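Local coordinates for rifamycin polyketide synthase (Amycolatopsis mediterranei, PDB 4LN9), which probably dehydrates the beta-hydroxyacyl polyketide intermediate in the terminal module of the synthase that builds the rifamycin chain, at residues A274-K286 with S293-V305. Sequence-based numbering, arbitrary orientation.
Sequences AAGASVLRVRVAK and SLEAVDESGGLVV
Arg-281 takes hold of Glu-299 side-on through two nitrogens in a salt bridge: NE donates to OE2 of Glu-299 at 2.9 Å and NH2 to OE1 at 2.8 Å. Both oxygens are met on their syn sides and lie near the guanidinium plane, but the carboxylate is turned 43° against it. An extended chain from CG to NE carries the arginine out to the turn, while Glu-299 bends back at chi2 (-57°) to meet it. NH1 of Arg-281 goes to the backbone O of Phe-167, and Trp-170 makes a cation-pi contact.

Strands 279-285 and 293-297, the first of which carries Arg-281, run antiparallel. Arg-281 with Val-297, Arg-283 with Glu-295 and Ala-285 with Ser-293 are hydrogen-bonded pairs, each joined by two N-H to O bonds. Arg-283 forms a salt bridge through NE with Glu-214, while the two carboxylate oxygens of Glu-295 accept from the backbone N atoms of Ala-164 and Phe-165.

On the other face Val-282, Val-284, Leu-294 and Ala-296 pack together, and Leu-280, Val-282, Val-284 and Leu-294 touch helix 236-251. CD1 of Leu-294 lies 3.6 Å from CG2 of Val-284, and CG1 of Val-282 is 3.7 Å from CB of Ala-296. Leu-280 reaches CG2 of Val-304 with CD2, at 3.8 Å.

A type I turn from Asp-298 to Gly-301 leads into strand 303-305, where Val-304 and Val-305 both face Ala-296 in a classic beta bulge. Antiparallel strands packed against a long central helix are the hallmark of a hotdog fold, here part of the dehydratase's double hotdog.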
loop_
_atom_site.group_PDB
_atom_site.type_symbol
_atom_site.label_atom_id
_atom_site.label_comp_id
_atom_site.label_asym_id
_atom_site.label_seq_id
_atom_site.Cartn_x
_atom_site.Cartn_y
_atom_site.Cartn_z
ATOM N N ALA A 274 -9.993 26.005 -1.505
ATOM C CA ALA A 274 -9.476 26.397 -0.200
ATOM C C ALA A 274 -9.859 25.345 0.835
ATOM O O ALA A 274 -11.014 24.926 0.897
ATOM C CB ALA A 274 -10.032 27.759 0.199
ATOM N N ALA A 275 -8.881 24.882 1.609
ATOM C CA ALA A 275 -9.065 23.691 2.440
ATOM C C ALA A 275 -9.601 24.014 3.835
ATOM O O ALA A 275 -9.251 25.036 4.426
ATOM C CB ALA A 275 -7.769 22.901 2.536
ATOM N N GLY A 276 -10.411 23.107 4.375
ATOM C CA GLY A 276 -10.670 23.066 5.808
ATOM C C GLY A 276 -11.722 24.061 6.268
ATOM O O GLY A 276 -11.765 24.422 7.443
ATOM N N ALA A 277 -12.625 24.438 5.365
ATOM C CA ALA A 277 -13.699 25.384 5.690
ATOM C C ALA A 277 -14.750 24.758 6.609
ATOM O O ALA A 277 -14.918 23.539 6.621
ATOM C CB ALA A 277 -14.349 25.901 4.415
ATOM N N SER A 278 -15.514 25.590 7.315
ATOM C CA SER A 278 -16.620 25.085 8.133
ATOM C C SER A 278 -17.931 25.844 7.936
ATOM O O SER A 278 -18.983 25.409 8.402
ATOM C CB SER A 278 -16.241 25.047 9.616
ATOM O OG SER A 278 -15.725 26.295 10.046
ATOM N N VAL A 279 -17.882 26.925 7.168
ATOM C CA VAL A 279 -19.064 27.739 6.914
ATOM C C VAL A 279 -19.020 28.219 5.465
ATOM O O VAL A 279 -17.943 28.521 4.954
ATOM C CB VAL A 279 -19.084 28.965 7.848
ATOM C CG1 VAL A 279 -19.218 28.525 9.298
ATOM C CG2 VAL A 279 -17.820 29.793 7.656
ATOM N N LEU A 280 -20.127 28.072 4.743
ATOM C CA LEU A 280 -20.134 28.407 3.319
ATOM C C LEU A 280 -21.323 29.290 2.964
ATOM O O LEU A 280 -22.391 29.164 3.560
ATOM C CB LEU A 280 -20.174 27.140 2.464
ATOM C CG LEU A 280 -19.019 26.138 2.530
ATOM C CD1 LEU A 280 -19.342 24.946 1.637
ATOM C CD2 LEU A 280 -17.700 26.779 2.122
ATOM N N ARG A 281 -21.162 30.108 1.930
ATOM C CA ARG A 281 -22.287 30.576 1.130
ATOM C C ARG A 281 -22.264 29.855 -0.211
ATOM O O ARG A 281 -21.208 29.725 -0.830
ATOM C CB ARG A 281 -22.174 32.083 0.887
ATOM C CG ARG A 281 -22.156 32.935 2.145
ATOM C CD ARG A 281 -22.002 34.406 1.786
ATOM N NE ARG A 281 -21.573 35.203 2.931
ATOM C CZ ARG A 281 -21.353 36.515 2.898
ATOM N NH1 ARG A 281 -21.477 37.189 1.760
ATOM N NH2 ARG A 281 -20.963 37.145 3.998
ATOM N N VAL A 282 -23.415 29.339 -0.627
ATOM C CA VAL A 282 -23.479 28.464 -1.793
ATOM C C VAL A 282 -24.545 28.910 -2.793
ATOM O O VAL A 282 -25.568 29.484 -2.411
ATOM C CB VAL A 282 -23.724 26.996 -1.388
ATOM C CG1 VAL A 282 -22.807 26.602 -0.240
ATOM C CG2 VAL A 282 -25.181 26.788 -1.004
ATOM N N ARG A 283 -24.221 28.788 -4.080
ATOM C CA ARG A 283 -25.221 28.856 -5.149
ATOM C C ARG A 283 -25.299 27.521 -5.882
ATOM O O ARG A 283 -24.291 27.018 -6.377
ATOM C CB ARG A 283 -24.877 29.969 -6.149
ATOM C CG ARG A 283 -25.766 29.982 -7.387
ATOM C CD ARG A 283 -25.278 30.986 -8.422
ATOM N NE ARG A 283 -26.165 31.066 -9.582
ATOM C CZ ARG A 283 -26.015 30.345 -10.689
ATOM N NH1 ARG A 283 -25.031 29.461 -10.777
ATOM N NH2 ARG A 283 -26.841 30.515 -11.713
ATOM N N VAL A 284 -26.495 26.944 -5.932
ATOM C CA VAL A 284 -26.709 25.702 -6.667
ATOM C C VAL A 284 -27.674 25.916 -7.829
ATOM O O VAL A 284 -28.737 26.512 -7.657
ATOM C CB VAL A 284 -27.236 24.580 -5.749
ATOM C CG1 VAL A 284 -27.489 23.313 -6.552
ATOM C CG2 VAL A 284 -26.246 24.308 -4.626
ATOM N N ALA A 285 -27.259 25.512 -9.027
ATOM C CA ALA A 285 -28.088 25.676 -10.221
ATOM C C ALA A 285 -28.175 24.409 -11.070
ATOM O O ALA A 285 -27.510 23.412 -10.786
ATOM C CB ALA A 285 -27.591 26.846 -11.060
ATOM N N LYS A 286 -28.937 24.488 -12.160
ATOM C CA LYS A 286 -29.155 23.347 -13.051
ATOM C C LYS A 286 -28.622 23.633 -14.453
ATOM O O LYS A 286 -29.272 24.324 -15.238
ATOM C CB LYS A 286 -30.648 23.019 -13.134
ATOM C CG LYS A 286 -31.183 22.246 -11.941
ATOM C CD LYS A 286 -32.438 22.894 -11.379
ATOM C CE LYS A 286 -33.029 22.062 -10.247
ATOM N NZ LYS A 286 -33.833 22.910 -9.310
ATOM N N SER A 293 -25.051 22.173 -10.578
ATOM C CA SER A 293 -23.714 22.750 -10.468
ATOM C C SER A 293 -23.620 23.512 -9.154
ATOM O O SER A 293 -24.641 23.867 -8.570
ATOM C CB SER A 293 -23.448 23.699 -11.640
ATOM O OG SER A 293 -24.328 24.810 -11.602
ATOM N N LEU A 294 -22.408 23.660 -8.630
ATOM C CA LEU A 294 -22.228 24.279 -7.325
ATOM C C LEU A 294 -21.038 25.230 -7.345
ATOM O O LEU A 294 -20.021 24.955 -7.982
ATOM C CB LEU A 294 -22.042 23.211 -6.242
ATOM C CG LEU A 294 -21.550 23.678 -4.868
ATOM C CD1 LEU A 294 -22.633 24.463 -4.144
ATOM C CD2 LEU A 294 -21.094 22.495 -4.027
ATOM N N GLU A 295 -21.223 26.404 -6.741
ATOM C CA GLU A 295 -20.109 27.275 -6.372
ATOM C C GLU A 295 -20.305 27.682 -4.917
ATOM O O GLU A 295 -21.425 27.973 -4.497
ATOM C CB GLU A 295 -20.089 28.524 -7.267
ATOM C CG GLU A 295 -18.868 29.423 -7.093
ATOM C CD GLU A 295 -18.745 30.483 -8.183
ATOM O OE1 GLU A 295 -19.724 31.228 -8.406
ATOM O OE2 GLU A 295 -17.654 30.602 -8.783
ATOM N N ALA A 296 -19.246 27.580 -4.122
ATOM C CA ALA A 296 -19.335 27.909 -2.706
ATOM C C ALA A 296 -18.130 28.732 -2.265
ATOM O O ALA A 296 -17.015 28.521 -2.743
ATOM C CB ALA A 296 -19.456 26.643 -1.872
ATOM N N VAL A 297 -18.395 29.773 -1.478
ATOM C CA VAL A 297 -17.340 30.616 -0.921
ATOM C C VAL A 297 -17.370 30.576 0.605
ATOM O O VAL A 297 -18.373 30.182 1.201
ATOM C CB VAL A 297 -17.466 32.085 -1.389
ATOM C CG1 VAL A 297 -17.321 32.185 -2.901
ATOM C CG2 VAL A 297 -18.787 32.689 -0.929
ATOM N N ASP A 298 -16.248 30.919 1.235
ATOM C CA ASP A 298 -16.243 31.100 2.686
ATOM C C ASP A 298 -16.701 32.509 3.043
ATOM O O ASP A 298 -17.051 33.294 2.162
ATOM C CB ASP A 298 -14.863 30.796 3.283
ATOM C CG ASP A 298 -13.769 31.688 2.724
ATOM O OD1 ASP A 298 -14.057 32.859 2.394
ATOM O OD2 ASP A 298 -12.600 31.247 2.709
ATOM N N GLU A 299 -16.761 32.811 4.334
ATOM C CA GLU A 299 -17.372 34.057 4.776
ATOM C C GLU A 299 -16.534 35.279 4.407
ATOM O O GLU A 299 -17.064 36.382 4.258
ATOM C CB GLU A 299 -17.651 34.017 6.277
ATOM C CG GLU A 299 -19.001 33.401 6.614
ATOM C CD GLU A 299 -20.148 34.115 5.924
ATOM O OE1 GLU A 299 -20.240 35.353 6.060
ATOM O OE2 GLU A 299 -20.882 33.462 5.151
ATOM N N SER A 300 -15.262 35.043 4.106
ATOM C CA SER A 300 -14.392 36.099 3.611
ATOM C C SER A 300 -14.548 36.281 2.103
ATOM O O SER A 300 -14.048 37.252 1.534
ATOM C CB SER A 300 -12.931 35.805 3.966
ATOM O OG SER A 300 -12.345 34.918 3.030
ATOM N N GLY A 301 -15.349 35.421 1.484
ATOM C CA GLY A 301 -15.689 35.589 0.075
ATOM C C GLY A 301 -14.743 34.857 -0.862
ATOM O O GLY A 301 -14.907 34.909 -2.080
ATOM N N GLY A 302 -13.770 34.147 -0.299
ATOM C CA GLY A 302 -12.849 33.348 -1.109
ATOM C C GLY A 302 -13.488 32.060 -1.593
ATOM O O GLY A 302 -14.218 31.409 -0.847
ATOM N N LEU A 303 -13.141 31.632 -2.803
ATOM C CA LEU A 303 -13.645 30.360 -3.328
ATOM C C LEU A 303 -13.258 29.180 -2.434
ATOM O O LEU A 303 -12.086 29.020 -2.088
ATOM C CB LEU A 303 -13.102 30.117 -4.735
ATOM C CG LEU A 303 -14.004 30.401 -5.936
ATOM C CD1 LEU A 303 -13.282 29.966 -7.209
ATOM C CD2 LEU A 303 -15.343 29.689 -5.807
ATOM N N VAL A 304 -14.188 28.238 -2.280
ATOM C CA VAL A 304 -13.908 26.990 -1.571
ATOM C C VAL A 304 -14.081 25.745 -2.445
ATOM O O VAL A 304 -13.188 24.901 -2.510
ATOM C CB VAL A 304 -14.750 26.857 -0.285
ATOM C CG1 VAL A 304 -14.472 25.526 0.399
ATOM C CG2 VAL A 304 -14.464 28.017 0.658
ATOM N N VAL A 305 -15.217 25.634 -3.128
ATOM C CA VAL A 305 -15.445 24.510 -4.037
ATOM C C VAL A 305 -16.263 24.911 -5.263
ATOM O O VAL A 305 -17.133 25.777 -5.182
ATOM C CB VAL A 305 -16.097 23.308 -3.317
ATOM C CG1 VAL A 305 -17.289 23.758 -2.485
ATOM C CG2 VAL A 305 -16.504 22.234 -4.318
HETATM O O HOH W 1 -22.471 31.489 5.396
HETATM O O HOH W 2 -23.833 27.219 -8.976
#